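Local atomic coordinates of 433aa long hypothetical phosphoribosylglycinamide formyl transferase (Pyrococcus horikoshii, PDB entry 2DWC), a protein that is probably a PurT-like protein of the ATP-grasp family and is bound here to adenosine-5'-diphosphate (ADP). Residues Trp116-Leu124 / Pro158-Ser166; Leu270-Glu279 / Glu291-Thr299. All coordinates share one frame; numbering follows the deposited sequence.

Contact 1 of 2, residues Trp116-Leu124 / Pro158-Ser166; sequences WIAMHRERL and PCHTKAIMS. With ADP (adenosine-5'-diphosphate), chain H.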
loop_
_atom_site.group_PDB
_atom_site.type_symbol
_atom_site.label_atom_id
_atom_site.label_comp_id
_atom_site.label_asym_id
_atom_site.label_seq_id
_atom_site.Cartn_x
_atom_site.Cartn_y
_atom_site.Cartn_z
ATOM N N TRP B 116 2.937 -8.498 28.403
ATOM C CA TRP B 116 3.619 -9.117 29.540
ATOM C C TRP B 116 3.193 -10.590 29.685
ATOM O O TRP B 116 4.017 -11.438 30.018
ATOM C CB TRP B 116 3.294 -8.289 30.790
ATOM C CG TRP B 116 3.704 -8.879 32.085
ATOM C CD1 TRP B 116 4.913 -8.736 32.718
ATOM C CD2 TRP B 116 2.865 -9.623 32.969
ATOM N NE1 TRP B 116 4.871 -9.351 33.958
ATOM C CE2 TRP B 116 3.623 -9.899 34.136
ATOM C CE3 TRP B 116 1.538 -10.077 32.893
ATOM C CZ2 TRP B 116 3.093 -10.607 35.217
ATOM C CZ3 TRP B 116 1.013 -10.786 33.980
ATOM C CH2 TRP B 116 1.790 -11.039 35.115
ATOM N N ILE B 117 1.930 -10.904 29.406
ATOM C CA ILE B 117 1.480 -12.284 29.481
ATOM C C ILE B 117 2.075 -13.121 28.367
ATOM O O ILE B 117 2.688 -14.147 28.624
ATOM C CB ILE B 117 -0.041 -12.401 29.373
ATOM C CG1 ILE B 117 -0.684 -11.926 30.664
ATOM C CG2 ILE B 117 -0.450 -13.857 29.038
ATOM C CD1 ILE B 117 -2.201 -11.991 30.637
ATOM N N ALA B 118 1.951 -12.639 27.130
ATOM C CA ALA B 118 2.410 -13.402 25.978
ATOM C C ALA B 118 3.889 -13.681 25.917
ATOM O O ALA B 118 4.328 -14.603 25.218
ATOM C CB ALA B 118 1.949 -12.699 24.664
ATOM N N MET B 119 4.684 -12.923 26.644
ATOM C CA MET B 119 6.107 -13.162 26.563
ATOM C C MET B 119 6.642 -14.197 27.553
ATOM O O MET B 119 7.831 -14.488 27.559
ATOM C CB MET B 119 6.842 -11.838 26.722
ATOM C CG MET B 119 6.608 -11.154 28.021
ATOM S SD MET B 119 7.753 -11.846 29.204
ATOM C CE MET B 119 9.364 -11.282 28.463
ATOM N N HIS B 120 5.748 -14.754 28.363
ATOM C CA HIS B 120 6.120 -15.747 29.384
ATOM C C HIS B 120 5.276 -17.002 29.126
ATOM O O HIS B 120 4.056 -16.983 29.327
ATOM C CB HIS B 120 5.817 -15.161 30.755
ATOM C CG HIS B 120 6.434 -15.918 31.891
ATOM N ND1 HIS B 120 5.966 -17.148 32.314
ATOM C CD2 HIS B 120 7.466 -15.607 32.711
ATOM C CE1 HIS B 120 6.679 -17.555 33.350
ATOM N NE2 HIS B 120 7.596 -16.637 33.612
ATOM N N ARG B 121 5.923 -18.094 28.724
ATOM C CA ARG B 121 5.172 -19.291 28.373
ATOM C C ARG B 121 4.251 -19.831 29.461
ATOM O O ARG B 121 3.201 -20.404 29.153
ATOM C CB ARG B 121 6.101 -20.403 27.873
ATOM C CG ARG B 121 6.914 -20.053 26.639
ATOM C CD ARG B 121 7.504 -21.319 26.103
ATOM N NE ARG B 121 8.534 -21.077 25.114
ATOM C CZ ARG B 121 8.306 -20.874 23.822
ATOM N NH1 ARG B 121 7.066 -20.876 23.344
ATOM N NH2 ARG B 121 9.338 -20.706 23.003
ATOM N N GLU B 122 4.614 -19.640 30.728
ATOM C CA GLU B 122 3.762 -20.126 31.812
ATOM C C GLU B 122 2.557 -19.206 32.031
ATOM O O GLU B 122 1.427 -19.655 32.169
ATOM C CB GLU B 122 4.558 -20.257 33.120
ATOM C CG GLU B 122 3.666 -20.751 34.254
ATOM C CD GLU B 122 4.437 -21.048 35.528
ATOM O OE1 GLU B 122 3.830 -21.608 36.461
ATOM O OE2 GLU B 122 5.632 -20.717 35.584
ATOM N N ARG B 123 2.790 -17.897 32.064
ATOM C CA ARG B 123 1.669 -16.997 32.237
ATOM C C ARG B 123 0.676 -17.186 31.071
ATOM O O ARG B 123 -0.533 -17.182 31.263
ATOM C CB ARG B 123 2.150 -15.538 32.290
ATOM C CG ARG B 123 3.050 -15.214 33.491
ATOM C CD ARG B 123 3.217 -13.695 33.685
ATOM N NE ARG B 123 4.085 -13.063 32.685
ATOM C CZ ARG B 123 5.339 -12.668 32.917
ATOM N NH1 ARG B 123 5.875 -12.842 34.121
ATOM N NH2 ARG B 123 6.058 -12.091 31.955
ATOM N N LEU B 124 1.204 -17.368 29.872
ATOM C CA LEU B 124 0.353 -17.528 28.697
ATOM C C LEU B 124 -0.436 -18.836 28.728
ATOM O O LEU B 124 -1.654 -18.840 28.560
ATOM C CB LEU B 124 1.195 -17.492 27.429
ATOM C CG LEU B 124 0.381 -17.548 26.137
ATOM C CD1 LEU B 124 -0.685 -16.440 26.166
ATOM C CD2 LEU B 124 1.331 -17.402 24.948
ATOM N N PRO B 158 7.620 -38.678 21.918
ATOM C CA PRO B 158 8.535 -37.534 21.934
ATOM C C PRO B 158 7.785 -36.355 22.558
ATOM O O PRO B 158 6.570 -36.259 22.424
ATOM C CB PRO B 158 8.814 -37.276 20.444
ATOM C CG PRO B 158 8.380 -38.518 19.767
ATOM C CD PRO B 158 7.176 -38.948 20.546
ATOM N N CYS B 159 8.504 -35.473 23.241
ATOM C CA CYS B 159 7.869 -34.302 23.838
ATOM C C CYS B 159 8.680 -33.049 23.505
ATOM O O CYS B 159 9.839 -33.131 23.093
ATOM C CB CYS B 159 7.715 -34.469 25.359
ATOM S SG CYS B 159 9.256 -34.833 26.256
ATOM N N HIS B 160 8.049 -31.889 23.655
ATOM C CA HIS B 160 8.705 -30.614 23.367
ATOM C C HIS B 160 9.045 -29.883 24.663
ATOM O O HIS B 160 8.171 -29.703 25.504
ATOM C CB HIS B 160 7.763 -29.713 22.551
ATOM C CG HIS B 160 7.377 -30.289 21.228
ATOM N ND1 HIS B 160 8.048 -29.984 20.062
ATOM C CD2 HIS B 160 6.411 -31.174 20.887
ATOM C CE1 HIS B 160 7.509 -30.656 19.060
ATOM N NE2 HIS B 160 6.515 -31.385 19.533
ATOM N N THR B 161 10.289 -29.446 24.809
ATOM C CA THR B 161 10.682 -28.688 25.999
ATOM C C THR B 161 10.965 -27.262 25.528
ATOM O O THR B 161 11.657 -27.063 24.537
ATOM C CB THR B 161 11.974 -29.234 26.659
ATOM O OG1 THR B 161 13.046 -29.209 25.713
ATOM C CG2 THR B 161 11.767 -30.663 27.140
ATOM N N LYS B 162 10.440 -26.280 26.246
ATOM C CA LYS B 162 10.638 -24.883 25.858
ATOM C C LYS B 162 10.958 -24.017 27.061
ATOM O O LYS B 162 10.339 -24.149 28.122
ATOM C CB LYS B 162 9.373 -24.336 25.172
ATOM C CG LYS B 162 8.780 -25.239 24.092
ATOM C CD LYS B 162 7.374 -24.770 23.655
ATOM C CE LYS B 162 6.704 -25.772 22.693
ATOM N NZ LYS B 162 5.364 -25.277 22.226
ATOM N N ALA B 163 11.929 -23.125 26.883
ATOM C CA ALA B 163 12.317 -22.192 27.930
ATOM C C ALA B 163 11.125 -21.262 28.170
ATOM O O ALA B 163 10.477 -20.805 27.216
ATOM C CB ALA B 163 13.537 -21.398 27.478
ATOM N N ILE B 164 10.831 -20.976 29.434
ATOM C CA ILE B 164 9.687 -20.122 29.772
ATOM C C ILE B 164 9.750 -18.701 29.192
ATOM O O ILE B 164 8.719 -18.052 29.002
ATOM C CB ILE B 164 9.491 -20.063 31.307
ATOM C CG1 ILE B 164 8.082 -20.539 31.661
ATOM C CG2 ILE B 164 9.726 -18.652 31.829
ATOM C CD1 ILE B 164 7.788 -21.964 31.216
ATOM N N MET B 165 10.957 -18.222 28.914
ATOM C CA MET B 165 11.138 -16.892 28.326
ATOM C C MET B 165 12.234 -16.917 27.274
ATOM O O MET B 165 13.324 -17.435 27.514
ATOM C CB MET B 165 11.473 -15.871 29.407
ATOM C CG MET B 165 10.269 -15.059 29.842
ATOM S SD MET B 165 10.586 -14.060 31.314
ATOM C CE MET B 165 11.656 -12.745 30.652
ATOM N N SER B 166 11.934 -16.365 26.102
ATOM C CA SER B 166 12.892 -16.326 24.994
ATOM C C SER B 166 13.466 -17.717 24.715
ATOM O O SER B 166 12.727 -18.657 24.418
ATOM C CB SER B 166 14.038 -15.350 25.298
ATOM O OG SER B 166 13.597 -14.002 25.297
HETATM P PB ADP H . 7.966 -20.156 19.203
HETATM O O1B ADP H . 7.354 -18.808 19.167
HETATM O O2B ADP H . 8.558 -20.866 17.883
HETATM O O3B ADP H . 8.551 -20.788 20.562
HETATM P PA ADP H . 6.641 -22.574 19.717
HETATM O O1A ADP H . 7.922 -22.951 20.356
HETATM O O2A ADP H . 5.413 -22.715 20.747
HETATM O O3A ADP H . 6.623 -21.043 19.218
HETATM O "O5'" ADP H . 6.309 -23.494 18.443
HETATM C "C5'" ADP H . 7.217 -23.557 17.340
HETATM C "C4'" ADP H . 6.851 -24.758 16.471
HETATM O "O4'" ADP H . 7.225 -26.005 17.080
HETATM C "C3'" ADP H . 5.332 -24.833 16.328
HETATM O "O3'" ADP H . 4.913 -23.916 15.313
HETATM C "C2'" ADP H . 5.242 -26.265 15.809
HETATM O "O2'" ADP H . 5.774 -26.322 14.483
HETATM C "C1'" ADP H . 6.196 -26.966 16.777
HETATM N N9 ADP H . 5.514 -27.300 18.049
HETATM C C8 ADP H . 5.520 -26.575 19.164
HETATM N N7 ADP H . 4.817 -27.205 20.107
HETATM C C5 ADP H . 4.368 -28.338 19.589
HETATM C C6 ADP H . 3.585 -29.385 20.072
HETATM N N6 ADP H . 3.169 -29.388 21.334
HETATM N N1 ADP H . 3.288 -30.402 19.250
HETATM C C2 ADP H . 3.726 -30.429 18.005
HETATM N N3 ADP H . 4.475 -29.453 17.515
HETATM C C4 ADP H . 4.808 -28.404 18.274
HETATM O O HOH W 1 11.999 -22.023 24.035
#
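R121 meets the end of strand 159-163 through two hydrogen bonds. R121 N gives a hydrogen bond to I164 O at 2.8 Å. R121 NE gives a more bent bond (137°) to A163 O at 2.9 Å, with the oxygen in the guanidinium plane. The contact belongs to the nucleotide site of an ATP-grasp fold, where helix 121-132 starts beside the small antiparallel sheet that holds strand 159-163. The two terminal nitrogens of R121 turn to the ADP. R121 NH2 gives to ADP O3B, on the terminal phosphate, at 2.6 Å, and NH1 adds a weak bond to the same oxygen. A163 O and O3B both lie at the guanidinium edge, so the flat group is fixed in rotation between backbone and phosphate. R121 NH2 also gives to a water, which accepts weakly from A163 N. The K162 side chain crosses R121 at about a right angle, its CB and CD over one guanidinium face. Its chain runs extended to the nucleotide, where NZ bonds ADP N7 and O2A and also forms a salt bridge with E202. The two cations thus grip the diphosphate together, and H160 lays a ring face over the adenine.

H120 is the N-cap of helix 121-132. Its ring swings away from its own N (chi1 -166°) and over the first turn of the helix, which brings H120 ND1 to R123 N at 3.3 Å and, weakly, to E122 N. I164 CG2 sits over one face of the H120 ring in a CH-pi contact, 3.7 Å from the ring centroid. I164 CG1 also touches E122 CB. M165, poorly ordered, brings its SD obliquely to the same ring, 3.8 Å from H120 CD2, and M165 CG lies 3.4 Å from M119 O.

Contact 2 of 2, residues Leu270-Glu279 / Glu291-Thr299; sequences LGGLGIFGVE and EVSPRPHDT. With ADP (adenosine-5'-diphosphate), chain H.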
loop_
_atom_site.group_PDB
_atom_site.type_symbol
_atom_site.label_atom_id
_atom_site.label_comp_id
_atom_site.label_asym_id
_atom_site.label_seq_id
_atom_site.Cartn_x
_atom_site.Cartn_y
_atom_site.Cartn_z
ATOM N N LEU B 270 -7.721 -11.561 26.847
ATOM C CA LEU B 270 -6.625 -10.590 26.750
ATOM C C LEU B 270 -7.150 -9.154 26.710
ATOM O O LEU B 270 -6.541 -8.265 27.303
ATOM C CB LEU B 270 -5.711 -10.913 25.539
ATOM C CG LEU B 270 -5.002 -12.274 25.651
ATOM C CD1 LEU B 270 -4.218 -12.536 24.368
ATOM C CD2 LEU B 270 -4.048 -12.289 26.890
ATOM N N GLY B 271 -8.272 -8.943 26.013
ATOM C CA GLY B 271 -8.909 -7.635 25.958
ATOM C C GLY B 271 -8.179 -6.590 25.114
ATOM O O GLY B 271 -7.346 -6.960 24.286
ATOM N N GLY B 272 -8.511 -5.313 25.337
ATOM C CA GLY B 272 -7.875 -4.219 24.606
ATOM C C GLY B 272 -8.431 -4.020 23.212
ATOM O O GLY B 272 -9.548 -4.448 22.889
ATOM N N LEU B 273 -7.659 -3.342 22.359
ATOM C CA LEU B 273 -8.059 -3.165 20.946
ATOM C C LEU B 273 -6.846 -3.540 20.101
ATOM O O LEU B 273 -5.724 -3.303 20.513
ATOM C CB LEU B 273 -8.392 -1.706 20.583
ATOM C CG LEU B 273 -9.529 -1.022 21.347
ATOM C CD1 LEU B 273 -9.612 0.448 20.874
ATOM C CD2 LEU B 273 -10.854 -1.789 21.066
ATOM N N GLY B 274 -7.079 -4.129 18.933
ATOM C CA GLY B 274 -5.966 -4.493 18.066
ATOM C C GLY B 274 -6.097 -5.885 17.477
ATOM O O GLY B 274 -7.011 -6.649 17.825
ATOM N N ILE B 275 -5.214 -6.209 16.551
ATOM C CA ILE B 275 -5.243 -7.552 15.981
ATOM C C ILE B 275 -4.334 -8.474 16.813
ATOM O O ILE B 275 -3.332 -8.030 17.396
ATOM C CB ILE B 275 -4.854 -7.488 14.501
ATOM C CG1 ILE B 275 -5.520 -8.666 13.768
ATOM C CG2 ILE B 275 -3.387 -7.483 14.352
ATOM C CD1 ILE B 275 -5.688 -8.371 12.351
ATOM N N PHE B 276 -4.684 -9.765 16.847
ATOM C CA PHE B 276 -3.948 -10.763 17.600
ATOM C C PHE B 276 -3.607 -11.897 16.642
ATOM O O PHE B 276 -4.406 -12.218 15.773
ATOM C CB PHE B 276 -4.850 -11.360 18.718
ATOM C CG PHE B 276 -5.167 -10.405 19.838
ATOM C CD1 PHE B 276 -6.109 -9.396 19.669
ATOM C CD2 PHE B 276 -4.515 -10.508 21.063
ATOM C CE1 PHE B 276 -6.397 -8.489 20.714
ATOM C CE2 PHE B 276 -4.804 -9.604 22.127
ATOM C CZ PHE B 276 -5.742 -8.602 21.935
ATOM N N GLY B 277 -2.440 -12.499 16.791
ATOM C CA GLY B 277 -2.114 -13.629 15.936
ATOM C C GLY B 277 -2.273 -14.856 16.853
ATOM O O GLY B 277 -1.359 -15.230 17.596
ATOM N N VAL B 278 -3.460 -15.472 16.832
ATOM C CA VAL B 278 -3.656 -16.661 17.676
ATOM C C VAL B 278 -3.198 -17.903 16.922
ATOM O O VAL B 278 -3.758 -18.245 15.880
ATOM C CB VAL B 278 -5.149 -16.790 18.059
ATOM C CG1 VAL B 278 -5.301 -17.939 19.067
ATOM C CG2 VAL B 278 -5.662 -15.442 18.631
ATOM N N GLU B 279 -2.210 -18.608 17.479
ATOM C CA GLU B 279 -1.612 -19.768 16.840
ATOM C C GLU B 279 -2.313 -21.039 17.296
ATOM O O GLU B 279 -2.484 -21.225 18.484
ATOM C CB GLU B 279 -0.137 -19.845 17.216
ATOM C CG GLU B 279 0.739 -18.732 16.601
ATOM C CD GLU B 279 0.639 -18.726 15.088
ATOM O OE1 GLU B 279 0.667 -19.828 14.483
ATOM O OE2 GLU B 279 0.535 -17.621 14.507
ATOM N N GLU B 291 -0.250 -20.740 21.071
ATOM C CA GLU B 291 0.189 -19.536 21.773
ATOM C C GLU B 291 -0.458 -18.341 21.063
ATOM O O GLU B 291 -1.291 -18.523 20.204
ATOM C CB GLU B 291 1.711 -19.446 21.729
ATOM C CG GLU B 291 2.271 -19.272 20.328
ATOM C CD GLU B 291 3.785 -19.354 20.302
ATOM O OE1 GLU B 291 4.404 -19.124 21.360
ATOM O OE2 GLU B 291 4.355 -19.629 19.226
ATOM N N VAL B 292 -0.105 -17.119 21.435
ATOM C CA VAL B 292 -0.730 -15.977 20.767
ATOM C C VAL B 292 0.200 -14.764 20.789
ATOM O O VAL B 292 0.927 -14.545 21.762
ATOM C CB VAL B 292 -2.100 -15.641 21.447
ATOM C CG1 VAL B 292 -1.940 -15.645 22.920
ATOM C CG2 VAL B 292 -2.625 -14.259 21.001
ATOM N N SER B 293 0.212 -14.015 19.697
ATOM C CA SER B 293 1.019 -12.788 19.664
ATOM C C SER B 293 -0.012 -11.667 19.705
ATOM O O SER B 293 -0.926 -11.626 18.887
ATOM C CB SER B 293 1.841 -12.698 18.381
ATOM O OG SER B 293 2.794 -11.676 18.553
ATOM N N PRO B 294 0.102 -10.739 20.681
ATOM C CA PRO B 294 -0.871 -9.651 20.783
ATOM C C PRO B 294 -0.572 -8.467 19.856
ATOM O O PRO B 294 -0.568 -7.315 20.295
ATOM C CB PRO B 294 -0.795 -9.288 22.266
ATOM C CG PRO B 294 0.678 -9.405 22.526
ATOM C CD PRO B 294 1.084 -10.666 21.783
ATOM N N ARG B 295 -0.384 -8.783 18.578
ATOM C CA ARG B 295 -0.049 -7.772 17.569
ATOM C C ARG B 295 0.027 -8.476 16.246
ATOM O O ARG B 295 -0.012 -9.708 16.192
ATOM C CB ARG B 295 1.346 -7.186 17.915
ATOM C CG ARG B 295 2.492 -8.209 18.089
ATOM C CD ARG B 295 3.769 -7.453 18.610
ATOM N NE ARG B 295 4.340 -8.160 19.736
ATOM C CZ ARG B 295 4.179 -7.876 21.035
ATOM N NH1 ARG B 295 3.449 -6.832 21.526
ATOM N NH2 ARG B 295 4.734 -8.721 21.878
ATOM N N PRO B 296 0.165 -7.710 15.154
ATOM C CA PRO B 296 0.280 -8.263 13.800
ATOM C C PRO B 296 1.448 -9.279 13.850
ATOM O O PRO B 296 2.428 -9.096 14.588
ATOM C CB PRO B 296 0.650 -7.041 12.958
ATOM C CG PRO B 296 -0.123 -5.917 13.617
ATOM C CD PRO B 296 0.008 -6.228 15.130
ATOM N N HIS B 297 1.342 -10.338 13.064
ATOM C CA HIS B 297 2.304 -11.414 13.080
ATOM C C HIS B 297 2.835 -11.632 11.655
ATOM O O HIS B 297 2.097 -11.410 10.674
ATOM C CB HIS B 297 1.562 -12.675 13.563
ATOM C CG HIS B 297 2.457 -13.825 13.879
ATOM N ND1 HIS B 297 3.412 -13.770 14.873
ATOM C CD2 HIS B 297 2.527 -15.072 13.353
ATOM C CE1 HIS B 297 4.035 -14.934 14.945
ATOM N NE2 HIS B 297 3.518 -15.741 14.034
ATOM N N ASP B 298 4.067 -12.117 11.532
ATOM C CA ASP B 298 4.611 -12.286 10.201
ATOM C C ASP B 298 3.821 -13.149 9.221
ATOM O O ASP B 298 3.733 -12.806 8.046
ATOM C CB ASP B 298 6.094 -12.726 10.264
ATOM C CG ASP B 298 6.333 -13.943 11.147
ATOM O OD1 ASP B 298 7.521 -14.186 11.483
ATOM O OD2 ASP B 298 5.369 -14.664 11.497
ATOM N N THR B 299 3.188 -14.216 9.701
ATOM C CA THR B 299 2.431 -15.096 8.802
ATOM C C THR B 299 1.293 -14.320 8.164
ATOM O O THR B 299 0.868 -14.631 7.049
ATOM C CB THR B 299 1.864 -16.289 9.578
ATOM O OG1 THR B 299 0.979 -15.804 10.592
ATOM C CG2 THR B 299 3.037 -17.090 10.235
HETATM P PB ADP H . 7.966 -20.156 19.203
HETATM O O1B ADP H . 7.354 -18.808 19.167
HETATM O O2B ADP H . 8.558 -20.866 17.883
HETATM O O3B ADP H . 8.551 -20.788 20.562
HETATM P PA ADP H . 6.641 -22.574 19.717
HETATM O O1A ADP H . 7.922 -22.951 20.356
HETATM O O2A ADP H . 5.413 -22.715 20.747
HETATM O O3A ADP H . 6.623 -21.043 19.218
HETATM O "O5'" ADP H . 6.309 -23.494 18.443
HETATM C "C5'" ADP H . 7.217 -23.557 17.340
HETATM C "C4'" ADP H . 6.851 -24.758 16.471
HETATM O "O4'" ADP H . 7.225 -26.005 17.080
HETATM C "C3'" ADP H . 5.332 -24.833 16.328
HETATM O "O3'" ADP H . 4.913 -23.916 15.313
HETATM C "C2'" ADP H . 5.242 -26.265 15.809
HETATM O "O2'" ADP H . 5.774 -26.322 14.483
HETATM C "C1'" ADP H . 6.196 -26.966 16.777
HETATM N N9 ADP H . 5.514 -27.300 18.049
HETATM C C8 ADP H . 5.520 -26.575 19.164
HETATM N N7 ADP H . 4.817 -27.205 20.107
HETATM C C5 ADP H . 4.368 -28.338 19.589
HETATM C C6 ADP H . 3.585 -29.385 20.072
HETATM N N6 ADP H . 3.169 -29.388 21.334
HETATM N N1 ADP H . 3.288 -30.402 19.250
HETATM C C2 ADP H . 3.726 -30.429 18.005
HETATM N N3 ADP H . 4.475 -29.453 17.515
HETATM C C4 ADP H . 4.808 -28.404 18.274
HETATM O O HOH W 2 -3.194 -6.262 19.480
#
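G277 and S293 form an antiparallel hydrogen-bonded pair in a beta hairpin, strands 274-283 and 286-293, of the ATP-grasp fold. G277 N gives to S293 O at 2.7 Å, and S293 N returns to G277 O at 2.9 Å. E279 N bonds E291 O at 2.9 Å; the return bond is weak. Beyond S293 the chain bends in an inverse gamma turn centred on P294. A water donates to I275 O and, weakly, to P294 O.

Apolar packing covers the V278 and V292 face. The CG2 methyls of V278 and V292 lie side by side, 4.0 Å apart. L270 CD1 meets V292 CG2 tip to tip, and F276 turns its ring edge to that same methyl. P294 CB touches F276 CE2. Beyond the paired strands, I275 CG2 makes a separate apolar contact with P296 CG at 3.7 Å.

The acidic side chains share the other face. E279 CB packs on E291 CG, but their carboxylates diverge, with planes 83° apart. E279 bonds T212 and H235, and E279 OE2 lies 3.4 Å from H297 CD2. E291 OE2 lies 2.7 Å from ADP O3A. This close approach of two oxygens is consistent with a cation absent from the model, as ATP-grasp proteins usually hold magnesium beside the phosphates.

How the contacts relate
Contact 1 closes before contact 2 opens along the chain, and their centres are 16 Å apart. Contact 1 is partly buried, about 17 Å from the centre of the chain, and joins the start of helix 121-132 to the small antiparallel sheet. Contact 2 has its centre about 6 Å from that of the chain, in the large mixed sheet. Helices 112-118 and 121-132 bridge them. L124 CD1 packs on V292 CG1 at 3.6 Å, and A118 CB touches P294 CD at the same distance. Both contacts reach the ADP: R121, H160 and K162 come from contact 1 and E291 from contact 2. R121 and E291 also form a long, weak ion pair. The nucleotide therefore sits between the two sheets, as in other ATP-grasp proteins.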